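Long-range contacts in endonuclease 8-like L720 (Acanthamoeba polyphaga mimivirus, PDB 4MB7), which is a viral member of the endonuclease VIII-like family, combining a beta-rich N-terminal part with a helical H2TH domain and a zinc site: residues A[3-8]-A[219-223]; A[20-24]-A[35-39]; A[167-171]-A[208-212]. All coordinates share one frame; numbering follows the deposited sequence.

Contact 1 of 3, residues A[3-8]-A[219-223]; sequences APRIRI and IDLLY. With SO4 (sulfate ion), chain C.
Pro4 lies against one side of helix 205-230, where its ring carbons meet Ile219, Leu222 and Tyr223, residues spaced along one face of that helix. Apolar packing comes first. Pro4 CD sits 3.6 Å from Leu222 CB, the two side chains crossing near a right angle, while Pro4 CB meets Ile219 CG2 at 4.0 Å. Pro4 CG lies over the backbone of the helix, 3.7 Å from both Ile219 O and Tyr223 N. Ala3 CB extends this apolar patch to Ile219 CD1. The peptide bond before Pro4 is cis, and Pro4 itself takes the N-cap position of helix 5-13. Aromatic contacts follow. The Tyr223 ring is carried toward helix 5-13 by a chi1 of -172°, which sets CG opposite the backbone N; the Ile8 side chain runs past it the other way, its CG1 4.0 Å from Tyr223 CD1. Arg7 makes an off-centre cation-pi contact, its CZ 4.7 Å from the centroid of the Tyr223 ring and the guanidinium and ring planes 62° apart. Glu11 OE2 forms a salt bridge with Arg7 NE, and its OE1 is hydrogen-bonded to Tyr223 OH. Arg5 NH1 and NH2 donate to O4 and O3 of a sulfate, probably from the crystallisation liquor, each at 3.2 Å. Apolar carbons thus join the chain start to helix 205-230, while Glu11 probably offsets the charge beside the tyrosine.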
# COMPACT_ATOMS: atom_id res chain seq x y z
N ALA A 3 3.90 -2.33 0.18
CA ALA A 3 5.09 -1.62 -0.28
C ALA A 3 6.19 -2.61 -0.64
O ALA A 3 6.32 -3.65 0.00
CB ALA A 3 5.57 -0.64 0.79
N PRO A 4 6.99 -2.30 -1.67
CA PRO A 4 6.93 -1.09 -2.49
C PRO A 4 6.16 -1.30 -3.80
O PRO A 4 6.39 -0.56 -4.75
CB PRO A 4 8.40 -0.84 -2.81
CG PRO A 4 8.96 -2.23 -2.96
CD PRO A 4 8.18 -3.11 -1.99
N ARG A 5 5.27 -2.29 -3.84
CA ARG A 5 4.50 -2.58 -5.05
C ARG A 5 3.57 -1.43 -5.44
O ARG A 5 3.31 -1.21 -6.63
CB ARG A 5 3.72 -3.88 -4.89
CG ARG A 5 2.90 -4.28 -6.12
CD ARG A 5 3.75 -4.35 -7.38
NE ARG A 5 4.95 -5.17 -7.20
CZ ARG A 5 5.75 -5.55 -8.19
NH1 ARG A 5 5.48 -5.18 -9.44
NH2 ARG A 5 6.81 -6.30 -7.94
N ILE A 6 3.08 -0.69 -4.45
CA ILE A 6 2.22 0.46 -4.72
C ILE A 6 3.01 1.55 -5.44
O ILE A 6 2.55 2.11 -6.43
CB ILE A 6 1.58 1.02 -3.44
CG1 ILE A 6 0.60 0.00 -2.84
CG2 ILE A 6 0.84 2.31 -3.73
CD1 ILE A 6 1.19 -0.83 -1.73
N ARG A 7 4.21 1.85 -4.93
CA ARG A 7 5.10 2.81 -5.57
C ARG A 7 5.45 2.38 -6.99
O ARG A 7 5.44 3.19 -7.92
CB ARG A 7 6.38 2.99 -4.76
CG ARG A 7 7.46 3.76 -5.51
CD ARG A 7 8.68 4.01 -4.64
NE ARG A 7 9.83 4.45 -5.43
CZ ARG A 7 10.80 5.23 -4.97
NH1 ARG A 7 10.77 5.67 -3.72
NH2 ARG A 7 11.80 5.57 -5.77
N ILE A 8 5.75 1.10 -7.15
CA ILE A 8 6.09 0.53 -8.45
C ILE A 8 4.96 0.71 -9.45
O ILE A 8 5.18 1.10 -10.60
CB ILE A 8 6.46 -0.96 -8.33
CG1 ILE A 8 7.79 -1.12 -7.58
CG2 ILE A 8 6.54 -1.62 -9.70
CD1 ILE A 8 8.12 -2.55 -7.20
N ILE A 219 12.07 -3.26 2.33
CA ILE A 219 11.41 -2.52 1.26
C ILE A 219 12.41 -2.12 0.18
O ILE A 219 12.12 -2.23 -1.02
CB ILE A 219 10.68 -1.27 1.80
CG1 ILE A 219 9.48 -1.68 2.65
CG2 ILE A 219 10.23 -0.36 0.66
CD1 ILE A 219 8.83 -0.53 3.39
N ASP A 220 13.59 -1.69 0.60
CA ASP A 220 14.67 -1.35 -0.33
C ASP A 220 15.09 -2.57 -1.15
O ASP A 220 15.32 -2.46 -2.36
CB ASP A 220 15.89 -0.82 0.43
CG ASP A 220 15.67 0.57 1.00
OD1 ASP A 220 14.76 1.28 0.52
OD2 ASP A 220 16.41 0.94 1.93
N LEU A 221 15.19 -3.72 -0.49
CA LEU A 221 15.57 -4.96 -1.16
C LEU A 221 14.52 -5.38 -2.18
O LEU A 221 14.85 -5.80 -3.29
CB LEU A 221 15.78 -6.08 -0.14
CG LEU A 221 17.03 -5.98 0.75
CD1 LEU A 221 17.03 -7.10 1.79
CD2 LEU A 221 18.29 -6.04 -0.10
N LEU A 222 13.25 -5.28 -1.80
CA LEU A 222 12.15 -5.60 -2.70
C LEU A 222 12.15 -4.67 -3.91
O LEU A 222 11.89 -5.10 -5.03
CB LEU A 222 10.81 -5.53 -1.97
CG LEU A 222 10.49 -6.70 -1.03
CD1 LEU A 222 9.34 -6.34 -0.11
CD2 LEU A 222 10.17 -7.95 -1.83
N TYR A 223 12.44 -3.40 -3.68
CA TYR A 223 12.48 -2.43 -4.77
C TYR A 223 13.67 -2.68 -5.68
O TYR A 223 13.56 -2.57 -6.90
CB TYR A 223 12.51 -1.00 -4.23
CG TYR A 223 12.36 0.04 -5.32
CD1 TYR A 223 11.13 0.27 -5.92
CD2 TYR A 223 13.45 0.79 -5.74
CE1 TYR A 223 10.99 1.22 -6.92
CE2 TYR A 223 13.31 1.74 -6.74
CZ TYR A 223 12.08 1.95 -7.32
OH TYR A 223 11.94 2.90 -8.31
S SO4 C . 7.75 -7.15 -12.06
O1 SO4 C . 9.00 -7.14 -12.84
O2 SO4 C . 6.85 -8.17 -12.64
O3 SO4 C . 8.07 -7.53 -10.66
O4 SO4 C . 7.10 -5.84 -12.13

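Contact 2 of 3, residues A[20-24]-A[35-39]; sequences RIVSI and DLIDY
Ile21 and Asp38 bring their CA atoms to 4.8 Å, and two backbone bonds join the segments there. Ile21 N donates to Tyr39 O at 2.9 Å, and Asp38 N to Ile21 O at 2.8 Å. Both bonds reach a type II turn running from Leu36 to Tyr39, in which Asp38 takes the positive phi (69°) expected at the third position. Beside these bonds Ile21 CD1 reaches the CB of Tyr39, whose ring has Leu36 CD2 over one face and whose hydroxyl bonds to Pro61 O. Arg20 and Asp38 run alongside one another in the same sense. A bend at chi3 of Arg20 brings NH1 to 2.9 Å from Asp38 OD1; this salt bridge is a single bond, bent to 138°, with the guanidinium and carboxylate planes 54° apart. Further along the strand, Ile24 meets two partners: its CG2 lies 3.7 Å from Ile37 CD1, the two side chains passing antiparallel to each other, and its CD1 approaches Leu36 CD1. On its other edge the strand pairs with strand 89-93, where a classic bulge sets Val22 and Ser23 together opposite Gln92. Backbone bonds therefore fix the turn before strand 40-47 against the edge strand of the other sheet; the salt bridge joins residues nearer the surface, and while Ile21 and Leu36 are buried, Ile24 and Ile37 pack at a partly exposed margin.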
# COMPACT_ATOMS: atom_id res chain seq x y z
N ARG A 20 -6.32 12.81 -21.98
CA ARG A 20 -7.77 12.86 -21.90
C ARG A 20 -8.40 11.48 -21.98
O ARG A 20 -7.96 10.63 -22.75
CB ARG A 20 -8.32 13.74 -23.03
CG ARG A 20 -9.83 13.88 -23.05
CD ARG A 20 -10.28 14.85 -24.13
NE ARG A 20 -9.67 14.54 -25.43
CZ ARG A 20 -10.17 13.67 -26.30
NH1 ARG A 20 -11.29 13.01 -26.02
NH2 ARG A 20 -9.55 13.45 -27.45
N ILE A 21 -9.44 11.25 -21.17
CA ILE A 21 -10.19 10.01 -21.23
C ILE A 21 -11.12 10.00 -22.43
O ILE A 21 -12.04 10.81 -22.52
CB ILE A 21 -11.00 9.78 -19.95
CG1 ILE A 21 -10.07 9.59 -18.75
CG2 ILE A 21 -11.92 8.57 -20.11
CD1 ILE A 21 -10.78 9.53 -17.41
N VAL A 22 -10.88 9.08 -23.35
CA VAL A 22 -11.71 8.96 -24.55
C VAL A 22 -12.87 8.00 -24.31
O VAL A 22 -14.01 8.28 -24.69
CB VAL A 22 -10.87 8.48 -25.76
CG1 VAL A 22 -11.78 8.12 -26.93
CG2 VAL A 22 -9.87 9.55 -26.16
N SER A 23 -12.58 6.88 -23.66
CA SER A 23 -13.61 5.92 -23.29
C SER A 23 -13.28 5.30 -21.93
O SER A 23 -12.12 5.22 -21.54
CB SER A 23 -13.77 4.84 -24.36
OG SER A 23 -12.57 4.09 -24.51
N ILE A 24 -14.32 4.87 -21.22
CA ILE A 24 -14.16 4.30 -19.89
C ILE A 24 -15.33 3.37 -19.59
O ILE A 24 -16.48 3.68 -19.92
CB ILE A 24 -14.03 5.41 -18.82
CG1 ILE A 24 -13.92 4.81 -17.41
CG2 ILE A 24 -15.19 6.38 -18.90
CD1 ILE A 24 -13.52 5.83 -16.36
N ASP A 35 -20.38 10.31 -15.08
CA ASP A 35 -19.81 10.31 -16.43
C ASP A 35 -18.45 11.01 -16.44
O ASP A 35 -18.35 12.21 -16.18
CB ASP A 35 -20.76 10.99 -17.42
CG ASP A 35 -20.25 10.95 -18.84
OD1 ASP A 35 -19.45 10.05 -19.17
OD2 ASP A 35 -20.66 11.82 -19.65
N LEU A 36 -17.40 10.26 -16.76
CA LEU A 36 -16.04 10.79 -16.73
C LEU A 36 -15.41 10.96 -18.11
O LEU A 36 -14.22 11.22 -18.22
CB LEU A 36 -15.14 9.91 -15.86
CG LEU A 36 -15.46 9.87 -14.36
CD1 LEU A 36 -14.52 8.92 -13.64
CD2 LEU A 36 -15.39 11.26 -13.77
N ILE A 37 -16.22 10.80 -19.15
CA ILE A 37 -15.74 10.99 -20.52
C ILE A 37 -15.14 12.38 -20.70
O ILE A 37 -15.70 13.37 -20.21
CB ILE A 37 -16.87 10.76 -21.56
CG1 ILE A 37 -17.39 9.33 -21.48
CG2 ILE A 37 -16.39 11.06 -22.97
CD1 ILE A 37 -16.35 8.29 -21.83
N ASP A 38 -13.99 12.44 -21.37
CA ASP A 38 -13.30 13.70 -21.69
C ASP A 38 -12.70 14.43 -20.49
O ASP A 38 -12.24 15.56 -20.61
CB ASP A 38 -14.20 14.64 -22.51
CG ASP A 38 -14.54 14.08 -23.87
OD1 ASP A 38 -13.68 13.38 -24.46
OD2 ASP A 38 -15.66 14.32 -24.35
N TYR A 39 -12.70 13.77 -19.33
CA TYR A 39 -11.96 14.29 -18.19
C TYR A 39 -10.46 14.16 -18.45
O TYR A 39 -10.03 13.33 -19.24
CB TYR A 39 -12.35 13.55 -16.91
CG TYR A 39 -13.42 14.24 -16.10
CD1 TYR A 39 -14.75 14.20 -16.48
CD2 TYR A 39 -13.09 14.93 -14.94
CE1 TYR A 39 -15.73 14.83 -15.74
CE2 TYR A 39 -14.07 15.57 -14.19
CZ TYR A 39 -15.38 15.51 -14.59
OH TYR A 39 -16.36 16.14 -13.85

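Contact 3 of 3, residues A[167-171]-A[208-212]; sequences ITDFL and FDCLC
Phe170 and Phe208 meet at their margins within the H2TH (helix-two-turn-helix) domain of this endonuclease VIII-like protein, where short helix 167-171 packs near the start of the long helix 205-230. Their planes stand 82° apart and their centroids 6.0 Å, with neither ring stacked on the other. Phe208 CE1 comes to the edge of the Phe170 ring, close to its plane, 3.8 Å from Phe170 CE2. Phe170 owes this reach to a CG anti to the backbone N (chi1 -174°), which carries its ring toward the longer helix. A second ring, that of Phe177, packs edge-to-face with Phe170, while Ile159 of helix 148-161 touches Phe208.

Ile167 comes toward Phe208 from the opposite direction and puts its CD1 3.8 Å from Phe208 CZ, oblique to the ring. The same methyl meets Leu211 CD1 at 3.9 Å, the two side chains reaching toward each other tip to tip, so that one isoleucine end touches both an aromatic and an aliphatic partner. Leu171 adds its CD2 to this aliphatic group. The axes of the two short segments stay 13.2 Å apart at a crossing angle of -50°, and long side chains, rather than close backbones, span the distance. Leu189 of helix 182-191 touches Ile167, Leu171 and Leu211 alike, extending the aliphatic cluster to a third helix. All five side chains of the contact are buried and meet through carbon alone. At the Leu171 end the contact closes with Leu171 CD2 4.3 Å from Leu211 CD1.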
# COMPACT_ATOMS: atom_id res chain seq x y z
N ILE A 167 2.62 -6.58 18.75
CA ILE A 167 3.43 -5.85 17.77
C ILE A 167 2.97 -6.05 16.32
O ILE A 167 3.00 -5.11 15.53
CB ILE A 167 4.95 -6.17 17.92
CG1 ILE A 167 5.78 -5.29 16.98
CG2 ILE A 167 5.23 -7.64 17.68
CD1 ILE A 167 5.60 -3.81 17.22
N THR A 168 2.52 -7.26 15.99
CA THR A 168 2.02 -7.54 14.64
C THR A 168 0.84 -6.65 14.28
O THR A 168 0.77 -6.11 13.17
CB THR A 168 1.63 -9.03 14.48
OG1 THR A 168 2.81 -9.83 14.35
CG2 THR A 168 0.77 -9.23 13.23
N ASP A 169 -0.08 -6.46 15.22
CA ASP A 169 -1.23 -5.60 15.03
C ASP A 169 -0.80 -4.16 14.80
O ASP A 169 -1.35 -3.48 13.95
CB ASP A 169 -2.15 -5.64 16.25
CG ASP A 169 -3.15 -6.78 16.20
OD1 ASP A 169 -3.21 -7.50 15.18
OD2 ASP A 169 -3.88 -6.97 17.19
N PHE A 170 0.19 -3.71 15.55
CA PHE A 170 0.66 -2.34 15.45
C PHE A 170 1.42 -2.08 14.14
O PHE A 170 1.30 -1.01 13.55
CB PHE A 170 1.54 -1.98 16.65
CG PHE A 170 1.96 -0.54 16.69
CD1 PHE A 170 1.02 0.48 16.70
CD2 PHE A 170 3.30 -0.20 16.73
CE1 PHE A 170 1.40 1.80 16.73
CE2 PHE A 170 3.70 1.13 16.77
CZ PHE A 170 2.75 2.13 16.77
N LEU A 171 2.18 -3.07 13.69
CA LEU A 171 2.95 -2.94 12.45
C LEU A 171 2.04 -2.91 11.23
O LEU A 171 2.44 -2.47 10.16
CB LEU A 171 3.96 -4.08 12.31
CG LEU A 171 5.15 -4.07 13.27
CD1 LEU A 171 6.09 -5.22 12.94
CD2 LEU A 171 5.88 -2.74 13.21
N PHE A 208 12.50 -0.69 18.69
CA PHE A 208 11.59 -0.01 17.78
C PHE A 208 12.35 0.66 16.64
O PHE A 208 11.92 0.66 15.50
CB PHE A 208 10.67 0.96 18.49
CG PHE A 208 9.27 0.46 18.57
CD1 PHE A 208 8.50 0.36 17.44
CD2 PHE A 208 8.73 0.07 19.77
CE1 PHE A 208 7.21 -0.12 17.50
CE2 PHE A 208 7.45 -0.41 19.85
CZ PHE A 208 6.68 -0.50 18.71
N ASP A 209 13.49 1.24 16.98
CA ASP A 209 14.36 1.82 15.97
C ASP A 209 14.85 0.70 15.06
O ASP A 209 14.95 0.87 13.85
CB ASP A 209 15.54 2.54 16.62
CG ASP A 209 16.47 3.18 15.61
OD1 ASP A 209 16.17 4.29 15.14
OD2 ASP A 209 17.51 2.56 15.29
N CYS A 210 15.13 -0.44 15.67
CA CYS A 210 15.59 -1.62 14.95
C CYS A 210 14.53 -2.10 13.95
O CYS A 210 14.85 -2.44 12.81
CB CYS A 210 15.93 -2.74 15.93
SG CYS A 210 16.87 -4.10 15.21
N LEU A 211 13.27 -2.12 14.39
CA LEU A 211 12.16 -2.54 13.53
C LEU A 211 11.98 -1.63 12.32
O LEU A 211 11.75 -2.11 11.21
CB LEU A 211 10.86 -2.60 14.34
CG LEU A 211 10.52 -3.92 15.02
CD1 LEU A 211 9.21 -3.81 15.79
CD2 LEU A 211 10.44 -5.04 13.99
N CYS A 212 12.07 -0.33 12.55
CA CYS A 212 11.90 0.64 11.47
C CYS A 212 13.02 0.53 10.44
O CYS A 212 12.77 0.62 9.24
CB CYS A 212 11.84 2.06 12.03
SG CYS A 212 10.40 2.36 13.08

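The three contacts illustrate how a chain can be joined at very different sequence separations. Contacts 1 and 3 share helix 205-230, with centres 18 Å apart and nearest atoms about 7 Å apart: residues 208-212 serve packing within the H2TH domain, whereas 219-223, further along, receive the beginning of the chain. Contact 2 lies in the beta-rich part, its centre 31 Å from that of contact 1 and 43 Å from that of contact 3, across the chain's centre from the latter. Along the sequence, contacts 2 and 3 follow one another, both nested within the loop closed by contact 1. Contact 1 sets helix 5-13, which strand 21-25 of contact 2 follows in the chain, against helix 205-230.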